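Local coordinates for protein alginate lyase (Paenibacillus sp. FPU-7, PDB 6KFN) that cleaves the polysaccharide alginate, probably by beta-elimination at its glycosidic bonds, using a right-handed parallel beta-helix, at residues E182-T193 and S213-I224; D239-V247 and V271-A279. All coordinates share one frame; numbering follows the deposited sequence. Where two conformers were deposited one is given.

Interaction 1: residues E182-T193 and S213-I224; sequences EHIDIKEGTVGT and SFIDVKGNDAVI. With NA (sodium ion), chain B.
Lys218 reaches across to strand 184-186 and ends between two aspartates. Its CB sits against Ile186 O and Glu188 N, CG and CD run alongside Glu188, whose carboxylate accepts from the backbone N of Lys155, with CD 3.7 Å from Glu188 OE1, and a bend at chi3 (-72°) turns CE toward Asp185. Lys218 NZ donates to Asp185 OD1 at 2.8 Å, on the syn lone pair. It also bonds Asp216 OD2 within its own segment, from above the carboxylate plane, while Asp216 OD1 accepts from His244 ND1 on the next coil. Asp185 OD2 is shared between Lys187 NZ, again above the plane, and the sodium ion at 2.5 Å. Glu182 OE1 binds the same ion, which Glu147 and three waters complete. These carboxylates probably make tolerable the 3.5 Å between Lys187 NZ and Lys218 NZ. Inside, Ile186 CD1 meets Ile224 CD1 tip to tip at 4.1 Å. The backbones run parallel, Ile186 N bonding Asp216 O (2.9 Å, 173°); after the Lys187-Thr190 turn pairing resumes, shifted by two, through Asn220 N to Thr190 O. Parallel coils stacked strand on strand, aliphatics aligned inside, typify the pectate-lyase-like right-handed beta-helix; here the outer face adds a salt-bridge network and sodium site.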
loop_
_atom_site.group_PDB
_atom_site.type_symbol
_atom_site.label_atom_id
_atom_site.label_comp_id
_atom_site.label_asym_id
_atom_site.label_seq_id
_atom_site.Cartn_x
_atom_site.Cartn_y
_atom_site.Cartn_z
ATOM N N GLU A 182 1.417 -0.831 -10.499
ATOM C CA GLU A 182 2.290 0.093 -9.789
ATOM C C GLU A 182 2.576 -0.430 -8.393
ATOM O O GLU A 182 1.727 -1.019 -7.731
ATOM C CB GLU A 182 1.682 1.495 -9.638
ATOM C CG GLU A 182 1.386 2.222 -10.931
ATOM C CD GLU A 182 0.021 1.955 -11.514
ATOM O OE1 GLU A 182 -0.733 1.109 -11.037
ATOM O OE2 GLU A 182 -0.265 2.708 -12.526
ATOM N N HIS A 183 3.767 -0.117 -7.895
ATOM C CA HIS A 183 4.035 -0.337 -6.478
ATOM C C HIS A 183 3.077 0.446 -5.616
ATOM O O HIS A 183 2.572 -0.081 -4.619
ATOM C CB HIS A 183 5.508 -0.045 -6.158
ATOM C CG HIS A 183 6.400 -1.092 -6.715
ATOM N ND1 HIS A 183 7.715 -1.224 -6.311
ATOM C CD2 HIS A 183 6.128 -2.132 -7.547
ATOM C CE1 HIS A 183 8.225 -2.256 -6.961
ATOM N NE2 HIS A 183 7.303 -2.812 -7.722
ATOM N N ILE A 184 2.816 1.705 -5.980
ATOM C CA ILE A 184 1.880 2.547 -5.261
ATOM C C ILE A 184 1.061 3.320 -6.300
ATOM O O ILE A 184 1.619 3.999 -7.156
ATOM C CB ILE A 184 2.536 3.519 -4.298
ATOM C CG1 ILE A 184 3.501 2.762 -3.357
ATOM C CG2 ILE A 184 1.489 4.294 -3.500
ATOM C CD1 ILE A 184 4.404 3.634 -2.566
ATOM N N ASP A 185 -0.269 3.201 -6.202
ATOM C CA ASP A 185 -1.203 3.927 -7.076
ATOM C C ASP A 185 -2.027 4.824 -6.172
ATOM O O ASP A 185 -2.784 4.326 -5.344
ATOM C CB ASP A 185 -2.041 2.952 -7.874
ATOM C CG ASP A 185 -2.841 3.586 -8.988
ATOM O OD1 ASP A 185 -2.748 4.785 -9.176
ATOM O OD2 ASP A 185 -3.538 2.803 -9.705
ATOM N N ILE A 186 -1.802 6.142 -6.283
ATOM C CA ILE A 186 -2.443 7.141 -5.423
ATOM C C ILE A 186 -3.584 7.753 -6.231
ATOM O O ILE A 186 -3.324 8.480 -7.193
ATOM C CB ILE A 186 -1.430 8.192 -4.971
ATOM C CG1 ILE A 186 -0.275 7.546 -4.207
ATOM C CG2 ILE A 186 -2.129 9.257 -4.143
ATOM C CD1 ILE A 186 0.861 8.476 -3.856
ATOM N N LYS A 187 -4.825 7.447 -5.881
ATOM C CA LYS A 187 -5.938 7.837 -6.720
ATOM C C LYS A 187 -6.351 9.295 -6.569
ATOM O O LYS A 187 -6.201 9.944 -5.524
ATOM C CB LYS A 187 -7.158 6.960 -6.429
ATOM C CG LYS A 187 -6.934 5.497 -6.798
ATOM C CD LYS A 187 -6.632 5.364 -8.299
ATOM C CE LYS A 187 -6.467 3.984 -8.833
ATOM N NZ LYS A 187 -6.005 3.930 -10.243
ATOM N N GLU A 188 -6.953 9.778 -7.659
ATOM C CA GLU A 188 -7.699 11.022 -7.631
ATOM C C GLU A 188 -8.660 11.015 -6.453
ATOM O O GLU A 188 -9.309 10.013 -6.152
ATOM C CB GLU A 188 -8.440 11.219 -8.957
ATOM C CG GLU A 188 -9.441 10.115 -9.354
ATOM C CD GLU A 188 -8.898 8.965 -10.205
ATOM O OE1 GLU A 188 -7.713 8.584 -10.050
ATOM O OE2 GLU A 188 -9.709 8.457 -11.011
ATOM N N GLY A 189 -8.788 12.183 -5.819
ATOM C CA GLY A 189 -9.650 12.372 -4.663
ATOM C C GLY A 189 -8.953 12.280 -3.326
ATOM O O GLY A 189 -9.490 12.762 -2.335
ATOM N N THR A 190 -7.777 11.628 -3.295
ATOM C CA THR A 190 -6.998 11.543 -2.070
ATOM C C THR A 190 -6.131 12.775 -1.911
ATOM O O THR A 190 -5.654 13.354 -2.897
ATOM C CB THR A 190 -6.120 10.282 -2.045
ATOM O OG1 THR A 190 -5.046 10.378 -3.007
ATOM C CG2 THR A 190 -6.923 9.016 -2.246
ATOM N N VAL A 191 -5.886 13.137 -0.653
ATOM C CA VAL A 191 -5.065 14.284 -0.302
ATOM C C VAL A 191 -4.038 13.878 0.740
ATOM O O VAL A 191 -4.377 13.266 1.740
ATOM C CB VAL A 191 -5.947 15.435 0.224
ATOM C CG1 VAL A 191 -5.166 16.554 0.709
ATOM C CG2 VAL A 191 -6.949 15.889 -0.833
ATOM N N GLY A 192 -2.782 14.274 0.516
ATOM C CA GLY A 192 -1.782 14.220 1.562
ATOM C C GLY A 192 -1.073 12.893 1.768
ATOM O O GLY A 192 -0.495 12.662 2.825
ATOM N N THR A 193 -1.130 12.002 0.785
ATOM C CA THR A 193 -0.434 10.723 0.889
ATOM C C THR A 193 1.066 10.970 0.977
ATOM O O THR A 193 1.613 11.724 0.170
ATOM C CB THR A 193 -0.732 9.872 -0.351
ATOM O OG1 THR A 193 -2.146 9.752 -0.549
ATOM C CG2 THR A 193 -0.174 8.461 -0.194
ATOM N N SER A 213 5.053 2.431 -14.106
ATOM C CA SER A 213 5.923 3.241 -13.269
ATOM C C SER A 213 5.876 2.671 -11.849
ATOM O O SER A 213 4.973 1.905 -11.504
ATOM C CB SER A 213 5.505 4.713 -13.269
ATOM O OG SER A 213 4.185 4.865 -12.742
ATOM N N PHE A 214 6.848 3.054 -11.011
ATOM C CA PHE A 214 6.792 2.656 -9.605
ATOM C C PHE A 214 5.563 3.221 -8.897
ATOM O O PHE A 214 4.917 2.543 -8.103
ATOM C CB PHE A 214 8.038 3.089 -8.826
ATOM C CG PHE A 214 9.371 2.650 -9.383
ATOM C CD1 PHE A 214 9.696 1.299 -9.564
ATOM C CD2 PHE A 214 10.330 3.599 -9.692
ATOM C CE1 PHE A 214 10.945 0.947 -10.063
ATOM C CE2 PHE A 214 11.566 3.235 -10.170
ATOM C CZ PHE A 214 11.882 1.910 -10.355
ATOM N N ILE A 215 5.326 4.519 -9.135
ATOM C CA ILE A 215 4.236 5.236 -8.503
ATOM C C ILE A 215 3.504 6.009 -9.595
ATOM O O ILE A 215 4.135 6.600 -10.482
ATOM C CB ILE A 215 4.725 6.235 -7.412
ATOM C CG1 ILE A 215 5.613 5.504 -6.395
ATOM C CG2 ILE A 215 3.526 6.906 -6.743
ATOM C CD1 ILE A 215 6.158 6.393 -5.291
ATOM N N ASP A 216 2.179 6.024 -9.520
ATOM C CA ASP A 216 1.349 6.957 -10.282
ATOM C C ASP A 216 0.595 7.801 -9.265
ATOM O O ASP A 216 -0.063 7.257 -8.386
ATOM C CB ASP A 216 0.385 6.254 -11.221
ATOM C CG ASP A 216 -0.258 7.173 -12.252
ATOM O OD1 ASP A 216 0.203 8.334 -12.387
ATOM O OD2 ASP A 216 -1.197 6.690 -12.924
ATOM N N VAL A 217 0.727 9.120 -9.401
ATOM C CA VAL A 217 0.120 10.082 -8.477
ATOM C C VAL A 217 -1.033 10.762 -9.191
ATOM O O VAL A 217 -0.816 11.556 -10.111
ATOM C CB VAL A 217 1.106 11.133 -7.979
ATOM C CG1 VAL A 217 0.409 12.050 -6.988
ATOM C CG2 VAL A 217 2.342 10.492 -7.372
ATOM N N LYS A 218 -2.218 10.406 -8.785
ATOM C CA LYS A 218 -3.450 11.052 -9.273
ATOM C C LYS A 218 -4.179 11.894 -8.200
ATOM O O LYS A 218 -5.141 12.733 -8.402
ATOM C CB LYS A 218 -4.387 10.025 -9.893
ATOM C CG LYS A 218 -3.930 9.616 -11.275
ATOM C CD LYS A 218 -4.414 8.278 -11.685
ATOM C CE LYS A 218 -3.660 7.265 -10.887
ATOM N NZ LYS A 218 -3.508 5.965 -11.585
ATOM N N GLY A 219 -3.777 11.697 -6.898
ATOM C CA GLY A 219 -4.246 12.525 -5.802
ATOM C C GLY A 219 -3.457 13.817 -5.706
ATOM O O GLY A 219 -2.584 14.100 -6.528
ATOM N N ASN A 220 -3.818 14.598 -4.690
ATOM C CA ASN A 220 -3.220 15.897 -4.439
ATOM C C ASN A 220 -2.338 15.861 -3.200
ATOM O O ASN A 220 -2.516 15.037 -2.289
ATOM C CB ASN A 220 -4.263 16.990 -4.277
ATOM C CG ASN A 220 -4.897 17.356 -5.611
ATOM O OD1 ASN A 220 -4.560 16.788 -6.654
ATOM N ND2 ASN A 220 -5.809 18.300 -5.587
ATOM N N ASP A 221 -1.390 16.803 -3.165
ATOM C CA ASP A 221 -0.538 17.013 -1.992
ATOM C C ASP A 221 0.268 15.777 -1.610
ATOM O O ASP A 221 0.613 15.599 -0.440
ATOM C CB ASP A 221 -1.321 17.577 -0.798
ATOM C CG ASP A 221 -2.021 18.891 -1.096
ATOM O OD1 ASP A 221 -1.653 19.560 -2.093
ATOM O OD2 ASP A 221 -2.937 19.228 -0.310
ATOM N N ALA A 222 0.576 14.935 -2.576
ATOM C CA ALA A 222 1.384 13.760 -2.286
ATOM C C ALA A 222 2.818 14.194 -2.041
ATOM O O ALA A 222 3.330 15.112 -2.673
ATOM C CB ALA A 222 1.320 12.777 -3.447
ATOM N N VAL A 223 3.483 13.531 -1.098
ATOM C CA VAL A 223 4.881 13.773 -0.781
ATOM C C VAL A 223 5.617 12.459 -0.957
ATOM O O VAL A 223 5.366 11.513 -0.221
ATOM C CB VAL A 223 5.053 14.330 0.636
ATOM C CG1 VAL A 223 6.525 14.485 0.976
ATOM C CG2 VAL A 223 4.331 15.671 0.767
ATOM N N ILE A 224 6.528 12.433 -1.925
ATOM C CA ILE A 224 7.282 11.259 -2.321
ATOM C C ILE A 224 8.740 11.601 -2.000
ATOM O O ILE A 224 9.372 12.342 -2.774
ATOM C CB ILE A 224 7.073 10.929 -3.807
ATOM C CG1 ILE A 224 5.576 10.918 -4.180
ATOM C CG2 ILE A 224 7.855 9.695 -4.194
ATOM C CD1 ILE A 224 4.715 9.931 -3.453
HETATM NA NA NA B . -3.207 0.924 -11.278
HETATM O O HOH W 1 1.931 3.723 -14.061
HETATM O O HOH W 2 -2.739 2.446 -13.035
HETATM O O HOH W 3 -5.610 1.057 -11.625
HETATM O O HOH W 4 -2.819 11.991 -2.156
HETATM O O HOH W 5 -2.988 -0.701 -13.028
#

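Interaction 2: residues D239-V247 and V271-A279. With NA (sodium ion), chain C.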
loop_
_atom_site.group_PDB
_atom_site.type_symbol
_atom_site.label_atom_id
_atom_site.label_comp_id
_atom_site.label_asym_id
_atom_site.label_seq_id
_atom_site.Cartn_x
_atom_site.Cartn_y
_atom_site.Cartn_z
ATOM N N ASP A 239 8.707 5.079 -16.805
ATOM C CA ASP A 239 9.084 6.223 -15.993
ATOM C C ASP A 239 9.210 5.729 -14.562
ATOM O O ASP A 239 8.536 4.783 -14.174
ATOM C CB ASP A 239 8.036 7.338 -16.028
ATOM C CG ASP A 239 7.796 7.940 -17.388
ATOM O OD1 ASP A 239 8.775 8.397 -18.017
ATOM O OD2 ASP A 239 6.604 7.969 -17.806
ATOM N N ALA A 240 10.024 6.413 -13.741
ATOM C CA ALA A 240 10.026 6.096 -12.308
ATOM C C ALA A 240 8.684 6.473 -11.668
ATOM O O ALA A 240 8.022 5.652 -11.022
ATOM C CB ALA A 240 11.162 6.808 -11.585
ATOM N N PHE A 241 8.305 7.753 -11.821
ATOM C CA PHE A 241 7.125 8.306 -11.179
ATOM C C PHE A 241 6.331 9.087 -12.229
ATOM O O PHE A 241 6.919 9.780 -13.065
ATOM C CB PHE A 241 7.502 9.264 -10.027
ATOM C CG PHE A 241 8.512 8.691 -9.049
ATOM C CD1 PHE A 241 8.287 7.486 -8.396
ATOM C CD2 PHE A 241 9.686 9.370 -8.780
ATOM C CE1 PHE A 241 9.198 6.983 -7.489
ATOM C CE2 PHE A 241 10.611 8.877 -7.865
ATOM C CZ PHE A 241 10.373 7.683 -7.230
ATOM N N GLN A 242 5.011 8.971 -12.156
ATOM C CA GLN A 242 4.113 9.726 -13.012
ATOM C C GLN A 242 3.115 10.492 -12.172
ATOM O O GLN A 242 2.820 10.115 -11.032
ATOM C CB GLN A 242 3.356 8.798 -13.971
ATOM C CG GLN A 242 4.288 8.054 -14.913
ATOM C CD GLN A 242 3.615 6.991 -15.731
ATOM O OE1 GLN A 242 2.482 6.578 -15.464
ATOM N NE2 GLN A 242 4.321 6.489 -16.723
ATOM N N VAL A 243 2.585 11.563 -12.765
ATOM C CA VAL A 243 1.484 12.324 -12.196
ATOM C C VAL A 243 0.454 12.490 -13.317
ATOM O O VAL A 243 0.837 12.833 -14.441
ATOM C CB VAL A 243 1.922 13.700 -11.641
ATOM C CG1 VAL A 243 0.847 14.294 -10.744
ATOM C CG2 VAL A 243 3.247 13.613 -10.886
ATOM N N HIS A 244 -0.813 12.223 -13.030
ATOM C CA HIS A 244 -1.887 12.323 -14.033
ATOM C C HIS A 244 -3.067 13.049 -13.449
ATOM O O HIS A 244 -3.320 12.973 -12.241
ATOM C CB HIS A 244 -2.359 10.928 -14.492
ATOM C CG HIS A 244 -1.391 10.162 -15.321
ATOM N ND1 HIS A 244 -0.480 9.262 -14.798
ATOM C CD2 HIS A 244 -1.231 10.119 -16.662
ATOM C CE1 HIS A 244 0.200 8.707 -15.801
ATOM N NE2 HIS A 244 -0.238 9.215 -16.928
ATOM N N VAL A 245 -3.840 13.696 -14.350
ATOM C CA VAL A 245 -5.084 14.372 -14.011
ATOM C C VAL A 245 -6.263 13.558 -14.539
ATOM O O VAL A 245 -6.534 13.553 -15.743
ATOM C CB VAL A 245 -5.095 15.795 -14.600
ATOM C CG1 VAL A 245 -6.361 16.517 -14.167
ATOM C CG2 VAL A 245 -3.870 16.577 -14.161
ATOM N N GLN A 246 -6.985 12.901 -13.641
ATOM C CA GLN A 246 -8.181 12.162 -13.995
ATOM C C GLN A 246 -9.444 12.981 -13.888
ATOM O O GLN A 246 -10.456 12.653 -14.539
ATOM C CB GLN A 246 -8.312 10.938 -13.086
ATOM C CG GLN A 246 -7.181 9.966 -13.200
ATOM C CD GLN A 246 -6.753 9.631 -14.634
ATOM O OE1 GLN A 246 -5.762 10.162 -15.164
ATOM N NE2 GLN A 246 -7.548 8.797 -15.267
ATOM N N VAL A 247 -9.417 14.004 -13.033
ATOM C CA VAL A 247 -10.499 14.933 -12.758
ATOM C C VAL A 247 -9.819 16.276 -12.595
ATOM O O VAL A 247 -8.761 16.347 -11.952
ATOM C CB VAL A 247 -11.248 14.541 -11.445
ATOM C CG1 VAL A 247 -12.302 15.589 -11.112
ATOM C CG2 VAL A 247 -11.839 13.171 -11.555
ATOM N N VAL A 271 10.339 12.094 -13.080
ATOM C CA VAL A 271 8.947 12.507 -12.892
ATOM C C VAL A 271 8.377 12.901 -14.237
ATOM O O VAL A 271 8.871 13.850 -14.865
ATOM C CB VAL A 271 8.766 13.666 -11.896
ATOM C CG1 VAL A 271 7.276 14.023 -11.766
ATOM C CG2 VAL A 271 9.372 13.332 -10.543
ATOM N N ASN A 272 7.338 12.188 -14.665
ATOM C CA ASN A 272 6.590 12.505 -15.886
ATOM C C ASN A 272 5.203 12.978 -15.443
ATOM O O ASN A 272 4.337 12.156 -15.113
ATOM C CB ASN A 272 6.521 11.291 -16.792
ATOM C CG ASN A 272 5.873 11.600 -18.096
ATOM O OD1 ASN A 272 5.582 12.769 -18.421
ATOM N ND2 ASN A 272 5.671 10.564 -18.901
ATOM N N ALA A 273 5.036 14.303 -15.386
ATOM C CA ALA A 273 3.783 14.913 -14.971
ATOM C C ALA A 273 2.994 15.217 -16.244
ATOM O O ALA A 273 3.349 16.122 -17.000
ATOM C CB ALA A 273 4.045 16.177 -14.160
ATOM N N VAL A 274 1.981 14.414 -16.505
ATOM C CA VAL A 274 1.296 14.453 -17.797
ATOM C C VAL A 274 0.227 15.544 -17.826
ATOM O O VAL A 274 -0.581 15.665 -16.905
ATOM C CB VAL A 274 0.711 13.070 -18.100
ATOM C CG1 VAL A 274 -0.036 13.055 -19.426
ATOM C CG2 VAL A 274 1.817 12.015 -18.109
ATOM N N GLY A 275 0.185 16.303 -18.902
ATOM C CA GLY A 275 -0.920 17.207 -19.143
ATOM C C GLY A 275 -0.922 18.375 -18.194
ATOM O O GLY A 275 0.037 19.138 -18.103
ATOM N N ASP A 276 -2.015 18.519 -17.431
ATOM C CA ASP A 276 -2.174 19.591 -16.476
ATOM C C ASP A 276 -1.643 19.238 -15.084
ATOM O O ASP A 276 -1.767 20.051 -14.166
ATOM C CB ASP A 276 -3.662 19.977 -16.372
ATOM C CG ASP A 276 -4.213 20.588 -17.594
ATOM O OD1 ASP A 276 -3.515 21.347 -18.276
ATOM O OD2 ASP A 276 -5.403 20.325 -17.890
ATOM N N ALA A 277 -1.056 18.060 -14.899
ATOM C CA ALA A 277 -0.588 17.668 -13.584
ATOM C C ALA A 277 0.523 18.604 -13.127
ATOM O O ALA A 277 1.299 19.087 -13.946
ATOM C CB ALA A 277 -0.062 16.243 -13.636
ATOM N N THR A 278 0.630 18.842 -11.811
ATOM C CA THR A 278 1.696 19.692 -11.312
ATOM C C THR A 278 2.502 18.978 -10.225
ATOM O O THR A 278 1.963 18.250 -9.384
ATOM C CB THR A 278 1.188 21.049 -10.790
ATOM O OG1 THR A 278 0.237 20.852 -9.738
ATOM C CG2 THR A 278 0.602 21.886 -11.916
ATOM N N ALA A 279 3.807 19.259 -10.251
ATOM C CA ALA A 279 4.721 18.699 -9.293
ATOM C C ALA A 279 5.836 19.671 -9.012
ATOM O O ALA A 279 6.143 20.562 -9.806
ATOM C CB ALA A 279 5.293 17.376 -9.826
HETATM NA NA NA C . 1.232 4.662 -16.119
HETATM O O HOH W 6 -2.819 13.992 -16.955
HETATM O O HOH W 1 1.931 3.723 -14.061
HETATM O O HOH W 7 -0.878 5.274 -15.228
HETATM O O HOH W 8 0.559 5.584 -18.185
#
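Asp239 OD2 takes two amide N-H groups, one from each segment. Asn272 ND2 meets Asp239 OD2 from above the carboxylate plane at 3.0 Å, almost straight (171°), the two flat groups standing 79° apart; Gln242 NE2 uses the anti lone pair of Asp239 OD2 at 2.9 Å. Asp239 OD1 accepts from the backbone N of Tyr269. Asn272 has CG anti to the backbone N (chi1 -175°), which lays its CB against the carboxylate as well. Gln242 is extended beyond CG, and its OE1 binds a sodium ion at 2.4 Å, with the Tyr210 carbonyl O, Asp212 and three waters. An alanine here in place of Asp239 would remove the shared acceptor and would probably leave the Asn272 amide without its mate and freer to turn, and Gln242 NE2 short of one bond. On the opposite face Val243 CG1 lies 3.6 Å from Ala277 CB, CG2 faces Val271 CG1, and Val271 CG2 lies at the Phe241 ring edge. The parallel backbones bond Asn272 N to Phe241 O, Val243 N to Asn272 O and Val274 N to Val243 O. Thus one carboxylate probably helps orient a metal-binding amide on the outer side, while aliphatic groups and the Phe241 ring pack on the inner one.

After the earlier coils the chain reaches 182-193, makes one circuit through strands 194-196 and 199-201, and closes interaction 1 when 213-224 lies down beside it. It continues through strand 223-230 to 239-247, circles again by way of strands 254-257 and 260-262, and closes interaction 2 at 271-279. The two loops follow in series, neither nested nor crossed. Each contact joins one coil to the next within the same parallel sheet, where strands 184-186, 215-217, 241-243 and 269-273 are consecutive. Between the middle two, Val217 N lies 2.8 Å from Gln242 O, a probable hydrogen bond, beside the Asp216-His244 link. Water 1, shared by both interactions, connects Glu182 and Ser213 to the sodium on Gln242.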